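Local coordinates for protein putative hydrolase (Chloroflexus aurantiacus J-10-fl, PDB 3CMN) that is a putative hydrolase of largely helical, novel fold, probably related to the zincin-like metallopeptidases, crystallised as the apoenzyme, at residues A[321-326]-A[350-355]; A[262-267]-A[338-343]. All coordinates share one frame; numbering follows the deposited sequence.

Contact 1 (A[321-326]-A[350-355])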
ATOM      1  N   GLU A 321      -4.683   0.560 -13.522  1.00 54.38           N
ATOM      2  CA  GLU A 321      -4.730  -0.852 -13.898  1.00 53.61           C
ATOM      3  C   GLU A 321      -4.960  -1.050 -15.398  1.00 51.26           C
ATOM      4  O   GLU A 321      -4.388  -1.948 -16.011  1.00 49.85           O
ATOM      5  CB  GLU A 321      -5.827  -1.571 -13.105  1.00 55.58           C
ATOM      6  CG  GLU A 321      -5.459  -3.009 -12.752  1.00 58.36           C
ATOM      7  CD  GLU A 321      -6.590  -3.768 -12.096  1.00 59.64           C
ATOM      8  OE1 GLU A 321      -7.197  -3.234 -11.146  1.00 61.99           O
ATOM      9  OE2 GLU A 321      -6.862  -4.906 -12.524  1.00 60.78           O
ATOM     10  N   ALA A 322      -5.804  -0.200 -15.974  1.00 50.06           N
ATOM     11  CA  ALA A 322      -6.124  -0.244 -17.396  1.00 48.86           C
ATOM     12  C   ALA A 322      -4.894   0.186 -18.173  1.00 48.14           C
ATOM     13  O   ALA A 322      -4.685  -0.243 -19.310  1.00 49.80           O
ATOM     14  CB  ALA A 322      -7.289   0.682 -17.702  1.00 50.05           C
ATOM     15  N   PHE A 323      -4.080   1.040 -17.561  1.00 45.87           N
ATOM     16  CA  PHE A 323      -2.847   1.485 -18.194  1.00 42.98           C
ATOM     17  C   PHE A 323      -2.009   0.232 -18.422  1.00 41.34           C
ATOM     18  O   PHE A 323      -1.621  -0.075 -19.543  1.00 40.90           O
ATOM     19  CB  PHE A 323      -2.083   2.457 -17.279  1.00 41.30           C
ATOM     20  CG  PHE A 323      -0.649   2.676 -17.691  1.00 40.52           C
ATOM     21  CD1 PHE A 323      -0.310   3.677 -18.597  1.00 40.29           C
ATOM     22  CD2 PHE A 323       0.357   1.829 -17.224  1.00 39.14           C
ATOM     23  CE1 PHE A 323       1.010   3.823 -19.036  1.00 38.31           C
ATOM     24  CE2 PHE A 323       1.669   1.967 -17.659  1.00 38.47           C
ATOM     25  CZ  PHE A 323       1.995   2.965 -18.566  1.00 38.78           C
ATOM     26  N   VAL A 324      -1.758  -0.498 -17.342  1.00 40.05           N
ATOM     27  CA  VAL A 324      -0.954  -1.711 -17.402  1.00 39.86           C
ATOM     28  C   VAL A 324      -1.575  -2.818 -18.251  1.00 40.78           C
ATOM     29  O   VAL A 324      -0.858  -3.528 -18.953  1.00 39.50           O
ATOM     30  CB  VAL A 324      -0.683  -2.261 -15.985  1.00 39.60           C
ATOM     31  CG1 VAL A 324       0.215  -3.483 -16.064  1.00 40.08           C
ATOM     32  CG2 VAL A 324      -0.025  -1.191 -15.131  1.00 39.50           C
ATOM     33  N   ASN A 325      -2.896  -2.978 -18.181  1.00 42.17           N
ATOM     34  CA  ASN A 325      -3.558  -4.015 -18.968  1.00 42.39           C
ATOM     35  C   ASN A 325      -3.426  -3.651 -20.431  1.00 43.13           C
ATOM     36  O   ASN A 325      -3.153  -4.500 -21.278  1.00 44.13           O
ATOM     37  CB  ASN A 325      -5.037  -4.137 -18.590  1.00 43.27           C
ATOM     38  CG  ASN A 325      -5.245  -4.834 -17.255  1.00 43.74           C
ATOM     39  OD1 ASN A 325      -4.514  -5.766 -16.902  1.00 44.49           O
ATOM     40  ND2 ASN A 325      -6.259  -4.397 -16.512  1.00 43.89           N
ATOM     41  N   ALA A 326      -3.609  -2.371 -20.720  1.00 44.06           N
ATOM     42  CA  ALA A 326      -3.488  -1.878 -22.073  1.00 44.83           C
ATOM     43  C   ALA A 326      -2.118  -2.246 -22.640  1.00 46.40           C
ATOM     44  O   ALA A 326      -2.023  -3.112 -23.512  1.00 48.19           O
ATOM     45  CB  ALA A 326      -3.673  -0.374 -22.089  1.00 46.46           C
ATOM     46  N   ASP A 350      -1.137  11.581 -17.268  1.00 50.68           N
ATOM     47  CA  ASP A 350      -1.636  11.623 -18.640  1.00 52.19           C
ATOM     48  C   ASP A 350      -1.400  10.295 -19.347  1.00 51.49           C
ATOM     49  O   ASP A 350      -2.322   9.721 -19.929  1.00 52.24           O
ATOM     50  CB  ASP A 350      -0.941  12.732 -19.425  1.00 55.32           C
ATOM     51  CG  ASP A 350      -1.685  14.045 -19.354  1.00 59.54           C
ATOM     52  OD1 ASP A 350      -2.878  14.069 -19.734  1.00 61.27           O
ATOM     53  OD2 ASP A 350      -1.086  15.050 -18.920  1.00 61.83           O
ATOM     54  N   GLU A 351      -0.162   9.805 -19.293  1.00 50.15           N
ATOM     55  CA  GLU A 351       0.182   8.538 -19.932  1.00 47.91           C
ATOM     56  C   GLU A 351      -0.656   7.406 -19.346  1.00 47.33           C
ATOM     57  O   GLU A 351      -0.984   6.448 -20.038  1.00 47.18           O
ATOM     58  CB  GLU A 351       1.682   8.263 -19.777  1.00 46.78           C
ATOM     59  CG  GLU A 351       2.529   9.266 -20.555  1.00 46.86           C
ATOM     60  CD  GLU A 351       4.019   9.149 -20.286  1.00 47.57           C
ATOM     61  OE1 GLU A 351       4.430   9.292 -19.112  1.00 48.21           O
ATOM     62  OE2 GLU A 351       4.785   8.921 -21.250  1.00 46.34           O
ATOM     63  N   ILE A 352      -1.011   7.519 -18.070  1.00 47.13           N
ATOM     64  CA  ILE A 352      -1.837   6.507 -17.433  1.00 47.44           C
ATOM     65  C   ILE A 352      -3.227   6.542 -18.068  1.00 49.33           C
ATOM     66  O   ILE A 352      -3.890   5.510 -18.197  1.00 49.17           O
ATOM     67  CB  ILE A 352      -1.926   6.749 -15.896  1.00 46.91           C
ATOM     68  CG1 ILE A 352      -0.819   5.960 -15.201  1.00 46.39           C
ATOM     69  CG2 ILE A 352      -3.294   6.344 -15.348  1.00 44.73           C
ATOM     70  CD1 ILE A 352      -0.722   6.211 -13.718  1.00 46.72           C
ATOM     71  N   ARG A 353      -3.653   7.733 -18.481  1.00 50.82           N
ATOM     72  CA  ARG A 353      -4.959   7.909 -19.105  1.00 52.17           C
ATOM     73  C   ARG A 353      -4.914   7.505 -20.571  1.00 53.67           C
ATOM     74  O   ARG A 353      -5.937   7.163 -21.175  1.00 53.41           O
ATOM     75  CB  ARG A 353      -5.412   9.361 -18.973  1.00 52.96           C
ATOM     76  CG  ARG A 353      -5.691   9.771 -17.535  1.00 54.06           C
ATOM     77  CD  ARG A 353      -6.434  11.086 -17.458  1.00 55.17           C
ATOM     78  NE  ARG A 353      -5.602  12.243 -17.766  1.00 57.34           N
ATOM     79  CZ  ARG A 353      -4.651  12.713 -16.963  1.00 58.79           C
ATOM     80  NH1 ARG A 353      -4.410  12.119 -15.803  1.00 60.21           N
ATOM     81  NH2 ARG A 353      -3.956  13.790 -17.311  1.00 59.00           N
ATOM     82  N   ASN A 354      -3.718   7.549 -21.144  1.00 54.72           N
ATOM     83  CA  ASN A 354      -3.519   7.163 -22.532  1.00 53.90           C
ATOM     84  C   ASN A 354      -2.181   6.449 -22.603  1.00 52.63           C
ATOM     85  O   ASN A 354      -1.143   7.065 -22.840  1.00 51.47           O
ATOM     86  CB  ASN A 354      -3.533   8.389 -23.451  1.00 55.61           C
ATOM     87  CG  ASN A 354      -3.282   9.684 -22.707  1.00 58.39           C
ATOM     88  OD1 ASN A 354      -4.058  10.071 -21.828  1.00 59.26           O
ATOM     89  ND2 ASN A 354      -2.197  10.369 -23.059  1.00 60.53           N
ATOM     90  N   PRO A 355      -2.193   5.127 -22.373  1.00 52.18           N
ATOM     91  CA  PRO A 355      -0.988   4.294 -22.402  1.00 51.85           C
ATOM     92  C   PRO A 355      -0.166   4.488 -23.680  1.00 51.63           C
ATOM     93  O   PRO A 355       1.069   4.510 -23.641  1.00 51.47           O
ATOM     94  CB  PRO A 355      -1.548   2.880 -22.269  1.00 51.61           C
ATOM     95  CG  PRO A 355      -2.774   3.088 -21.426  1.00 50.72           C
ATOM     96  CD  PRO A 355      -3.383   4.315 -22.059  1.00 51.46           C
TER
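Phe323 lies against the backbone of the turn that ends helix 349-353, its CD1 3.4 Å from CA of Ile352. The ring edge also lies near Glu351 O, whose position in the model is less certain; the ring and the Ile352 side chain cross at about a right angle, Phe323 CD1 lying 4.1 Å from Ile352 CG1. Pro355 packs on helix 319-331 from the other segment: its CG reaches the backbone at Phe323 CA (3.6 Å), touches Phe323 CD1 obliquely and meets Ala326 CB, one turn on, at 3.6 Å. No hydrogen bond joins the segments. Phe323 CG is anti to the backbone N (chi1 165°), and from there the ring lies with CD1 against Ile352. Asn354 leaves helical geometry, and the chain bend there brings Pro355 against the helix. Farther out, Trp358 makes an edge-to-face pair with Phe323, Pro347 touches both Phe323 and Ile352, and the Glu351 carboxylate is held at both oxygens, OE2 by a salt bridge to Arg361 and OE1 by Ser348 N. The arrangement is apolar packing of one helix against the kink between two short helices, 349-353 and 355-363, in a mostly helical chain assigned to the zincin-like metallopeptidase family.

Contact 2 (A[262-267]-A[338-343])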
ATOM      1  N   SER A 262      -0.517   5.227  -8.414  1.00 36.49           N
ATOM      2  CA  SER A 262      -1.398   4.592  -9.386  1.00 37.20           C
ATOM      3  C   SER A 262      -0.769   3.364 -10.059  1.00 37.07           C
ATOM      4  O   SER A 262      -1.395   2.306 -10.163  1.00 37.53           O
ATOM      5  CB  SER A 262      -1.800   5.601 -10.445  1.00 37.89           C
ATOM      6  OG  SER A 262      -2.648   4.990 -11.396  1.00 43.19           O
ATOM      7  N   LEU A 263       0.471   3.503 -10.516  1.00 35.83           N
ATOM      8  CA  LEU A 263       1.167   2.394 -11.157  1.00 33.99           C
ATOM      9  C   LEU A 263       1.383   1.246 -10.164  1.00 33.64           C
ATOM     10  O   LEU A 263       1.201   0.069 -10.492  1.00 32.42           O
ATOM     11  CB  LEU A 263       2.524   2.860 -11.684  1.00 34.20           C
ATOM     12  CG  LEU A 263       3.285   1.687 -12.289  1.00 34.57           C
ATOM     13  CD1 LEU A 263       2.807   1.492 -13.711  1.00 35.36           C
ATOM     14  CD2 LEU A 263       4.767   1.931 -12.243  1.00 37.21           C
ATOM     15  N   ILE A 264       1.803   1.597  -8.956  1.00 32.81           N
ATOM     16  CA  ILE A 264       2.025   0.600  -7.928  1.00 35.00           C
ATOM     17  C   ILE A 264       0.751  -0.246  -7.724  1.00 36.87           C
ATOM     18  O   ILE A 264       0.839  -1.476  -7.633  1.00 37.88           O
ATOM     19  CB  ILE A 264       2.466   1.281  -6.603  1.00 35.03           C
ATOM     20  CG1 ILE A 264       3.918   1.769  -6.752  1.00 34.05           C
ATOM     21  CG2 ILE A 264       2.324   0.323  -5.435  1.00 33.67           C
ATOM     22  CD1 ILE A 264       4.505   2.397  -5.510  1.00 31.46           C
ATOM     23  N   GLU A 265      -0.419   0.403  -7.675  1.00 37.19           N
ATOM     24  CA  GLU A 265      -1.689  -0.309  -7.493  1.00 39.18           C
ATOM     25  C   GLU A 265      -2.087  -1.084  -8.742  1.00 37.95           C
ATOM     26  O   GLU A 265      -2.448  -2.260  -8.662  1.00 38.38           O
ATOM     27  CB  GLU A 265      -2.823   0.659  -7.128  1.00 42.28           C
ATOM     28  CG  GLU A 265      -2.691   1.283  -5.747  1.00 46.68           C
ATOM     29  CD  GLU A 265      -2.610   0.243  -4.642  1.00 49.37           C
ATOM     30  OE1 GLU A 265      -3.559  -0.564  -4.519  1.00 50.23           O
ATOM     31  OE2 GLU A 265      -1.598   0.232  -3.902  1.00 49.95           O
ATOM     32  N   GLY A 266      -2.012  -0.415  -9.888  1.00 36.92           N
ATOM     33  CA  GLY A 266      -2.359  -1.039 -11.150  1.00 35.39           C
ATOM     34  C   GLY A 266      -1.451  -2.197 -11.517  1.00 35.45           C
ATOM     35  O   GLY A 266      -1.917  -3.248 -11.958  1.00 35.51           O
ATOM     36  N   TYR A 267      -0.149  -2.023 -11.336  1.00 36.41           N
ATOM     37  CA  TYR A 267       0.775  -3.097 -11.656  1.00 36.14           C
ATOM     38  C   TYR A 267       0.554  -4.226 -10.658  1.00 37.33           C
ATOM     39  O   TYR A 267       0.628  -5.404 -11.009  1.00 37.41           O
ATOM     40  CB  TYR A 267       2.224  -2.624 -11.564  1.00 36.32           C
ATOM     41  CG  TYR A 267       3.123  -3.357 -12.529  1.00 35.44           C
ATOM     42  CD1 TYR A 267       3.460  -2.785 -13.755  1.00 35.10           C
ATOM     43  CD2 TYR A 267       3.607  -4.633 -12.239  1.00 34.61           C
ATOM     44  CE1 TYR A 267       4.255  -3.455 -14.672  1.00 36.20           C
ATOM     45  CE2 TYR A 267       4.408  -5.322 -13.153  1.00 35.73           C
ATOM     46  CZ  TYR A 267       4.730  -4.721 -14.378  1.00 36.80           C
ATOM     47  OH  TYR A 267       5.520  -5.368 -15.318  1.00 36.68           O
ATOM     48  N   ARG A 338       9.275  -2.432 -18.124  1.00 34.78           N
ATOM     49  CA  ARG A 338      10.232  -1.346 -18.295  1.00 34.53           C
ATOM     50  C   ARG A 338       9.941  -0.170 -17.366  1.00 34.14           C
ATOM     51  O   ARG A 338      10.815   0.658 -17.093  1.00 32.64           O
ATOM     52  CB  ARG A 338      10.230  -0.862 -19.741  1.00 35.30           C
ATOM     53  CG  ARG A 338      10.867  -1.830 -20.701  1.00 36.55           C
ATOM     54  CD  ARG A 338      10.818  -1.247 -22.079  1.00 38.11           C
ATOM     55  NE  ARG A 338      11.368  -2.151 -23.073  1.00 39.40           N
ATOM     56  CZ  ARG A 338      11.505  -1.831 -24.354  1.00 39.84           C
ATOM     57  NH1 ARG A 338      11.130  -0.628 -24.774  1.00 42.11           N
ATOM     58  NH2 ARG A 338      12.005  -2.710 -25.212  1.00 39.28           N
ATOM     59  N   VAL A 339       8.708  -0.100 -16.884  1.00 32.64           N
ATOM     60  CA  VAL A 339       8.323   0.973 -15.982  1.00 31.72           C
ATOM     61  C   VAL A 339       9.139   0.896 -14.672  1.00 31.92           C
ATOM     62  O   VAL A 339       9.251   1.884 -13.958  1.00 30.33           O
ATOM     63  CB  VAL A 339       6.788   0.898 -15.687  1.00 31.77           C
ATOM     64  CG1 VAL A 339       6.475  -0.236 -14.688  1.00 30.66           C
ATOM     65  CG2 VAL A 339       6.288   2.233 -15.197  1.00 31.76           C
ATOM     66  N   TRP A 340       9.725  -0.276 -14.390  1.00 31.47           N
ATOM     67  CA  TRP A 340      10.514  -0.520 -13.167  1.00 32.25           C
ATOM     68  C   TRP A 340      12.026  -0.294 -13.292  1.00 32.07           C
ATOM     69  O   TRP A 340      12.773  -0.565 -12.349  1.00 30.59           O
ATOM     70  CB  TRP A 340      10.319  -1.968 -12.674  1.00 32.00           C
ATOM     71  CG  TRP A 340       8.932  -2.313 -12.237  1.00 31.13           C
ATOM     72  CD1 TRP A 340       8.122  -3.280 -12.768  1.00 30.74           C
ATOM     73  CD2 TRP A 340       8.175  -1.684 -11.191  1.00 31.94           C
ATOM     74  NE1 TRP A 340       6.907  -3.287 -12.124  1.00 31.90           N
ATOM     75  CE2 TRP A 340       6.910  -2.318 -11.153  1.00 30.92           C
ATOM     76  CE3 TRP A 340       8.438  -0.642 -10.285  1.00 30.55           C
ATOM     77  CZ2 TRP A 340       5.911  -1.947 -10.248  1.00 30.25           C
ATOM     78  CZ3 TRP A 340       7.442  -0.272  -9.383  1.00 30.81           C
ATOM     79  CH2 TRP A 340       6.191  -0.924  -9.375  1.00 30.21           C
ATOM     80  N   GLU A 341      12.485   0.166 -14.449  1.00 31.90           N
ATOM     81  CA  GLU A 341      13.913   0.384 -14.641  1.00 32.22           C
ATOM     82  C   GLU A 341      14.422   1.658 -14.001  1.00 31.88           C
ATOM     83  O   GLU A 341      15.567   1.714 -13.571  1.00 31.66           O
ATOM     84  CB  GLU A 341      14.251   0.401 -16.128  1.00 33.73           C
ATOM     85  CG  GLU A 341      13.965  -0.915 -16.821  1.00 38.16           C
ATOM     86  CD  GLU A 341      14.171  -0.855 -18.317  1.00 40.85           C
ATOM     87  OE1 GLU A 341      13.516  -0.027 -18.978  1.00 42.32           O
ATOM     88  OE2 GLU A 341      14.990  -1.641 -18.836  1.00 45.59           O
ATOM     89  N   ARG A 342      13.560   2.670 -13.924  1.00 31.42           N
ATOM     90  CA  ARG A 342      13.934   3.966 -13.370  1.00 30.59           C
ATOM     91  C   ARG A 342      12.700   4.863 -13.181  1.00 29.96           C
ATOM     92  O   ARG A 342      11.653   4.625 -13.783  1.00 29.42           O
ATOM     93  CB  ARG A 342      14.931   4.642 -14.324  1.00 30.88           C
ATOM     94  CG  ARG A 342      14.349   5.002 -15.703  1.00 31.25           C
ATOM     95  CD  ARG A 342      15.420   5.501 -16.705  1.00 31.84           C
ATOM     96  NE  ARG A 342      16.424   4.478 -16.994  1.00 29.35           N
ATOM     97  CZ  ARG A 342      17.541   4.286 -16.291  1.00 29.93           C
ATOM     98  NH1 ARG A 342      17.822   5.058 -15.252  1.00 28.21           N
ATOM     99  NH2 ARG A 342      18.361   3.285 -16.605  1.00 28.04           N
ATOM    100  N   PRO A 343      12.813   5.913 -12.346  1.00 29.22           N
ATOM    101  CA  PRO A 343      11.683   6.819 -12.109  1.00 30.09           C
ATOM    102  C   PRO A 343      11.180   7.446 -13.397  1.00 31.72           C
ATOM    103  O   PRO A 343       9.983   7.686 -13.570  1.00 33.30           O
ATOM    104  CB  PRO A 343      12.264   7.870 -11.161  1.00 29.34           C
ATOM    105  CG  PRO A 343      13.278   7.098 -10.380  1.00 27.75           C
ATOM    106  CD  PRO A 343      13.943   6.244 -11.458  1.00 28.65           C
TER
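Trp340 points the N-H edge of its indole at the face of Tyr267, an edge-to-face (T-shaped) pair with the planes at 73° and the centroids of the Tyr267 ring and the Trp340 five-membered ring 4.4 Å apart. Trp340 NE1 stands 3.3 Å above the Tyr267 ring plane, over its centre, and the benzo side of the indole continues past the root of the phenol, with Trp340 CZ2 4.0 Å from Tyr267 CB. An alanine in place of Tyr267 would probably deprive the indole N-H of its aromatic face and open a gap beside Val339. The contact joins helix 248-279 to the 3-10 segment and loop that follow helix 333-336, within a chain assigned to the zincin-like metallopeptidases; Ile264 and Trp340 also touch Glu191 of helix 174-193, which carries an HExxH pattern consistent with that family, although no metal is bound to it here. Among the aliphatic groups, Leu263 and Val339 meet tip to tip, Leu263 CD2 pressing to 3.3 Å from Val339 CG2, closer than usual for two carbons. The other methyl, Val339 CG1, slides by the phenol 3.9 Å from Tyr267 CE1, and with Leu263 CD2 lies over one indole face, toward the rim. Ile264 CG1 reaches the indole edge at Trp340 CH2, 4.4 Å off. Beyond the pair, Tyr195 stacks on Trp340, whose backbone O accepts a hydrogen bond from Trp197 NE1.

The two contacts have centres 11 Å apart and touch directly: Ile352 CD1 of contact 1 lies 3.3 Å from Ser262 OG of contact 2, while Val324 and Glu321 pack on the backbone at Gly266 and Tyr267. Helix 248-279 therefore meets both loop segment 338-343 and helix 319-331. Along the chain the segments alternate, 262-267, 321-326, 338-343, 350-355, so the two pairings cross in sequence. Contact 2 is the more deeply buried, about 13 Å from the chain centre against about 19 Å for contact 1. Trp358 of helix 355-363 touches Phe323 and Val339, and Pro347 also reaches both contacts, so residues just before and after segment 350-355 bear on each of them.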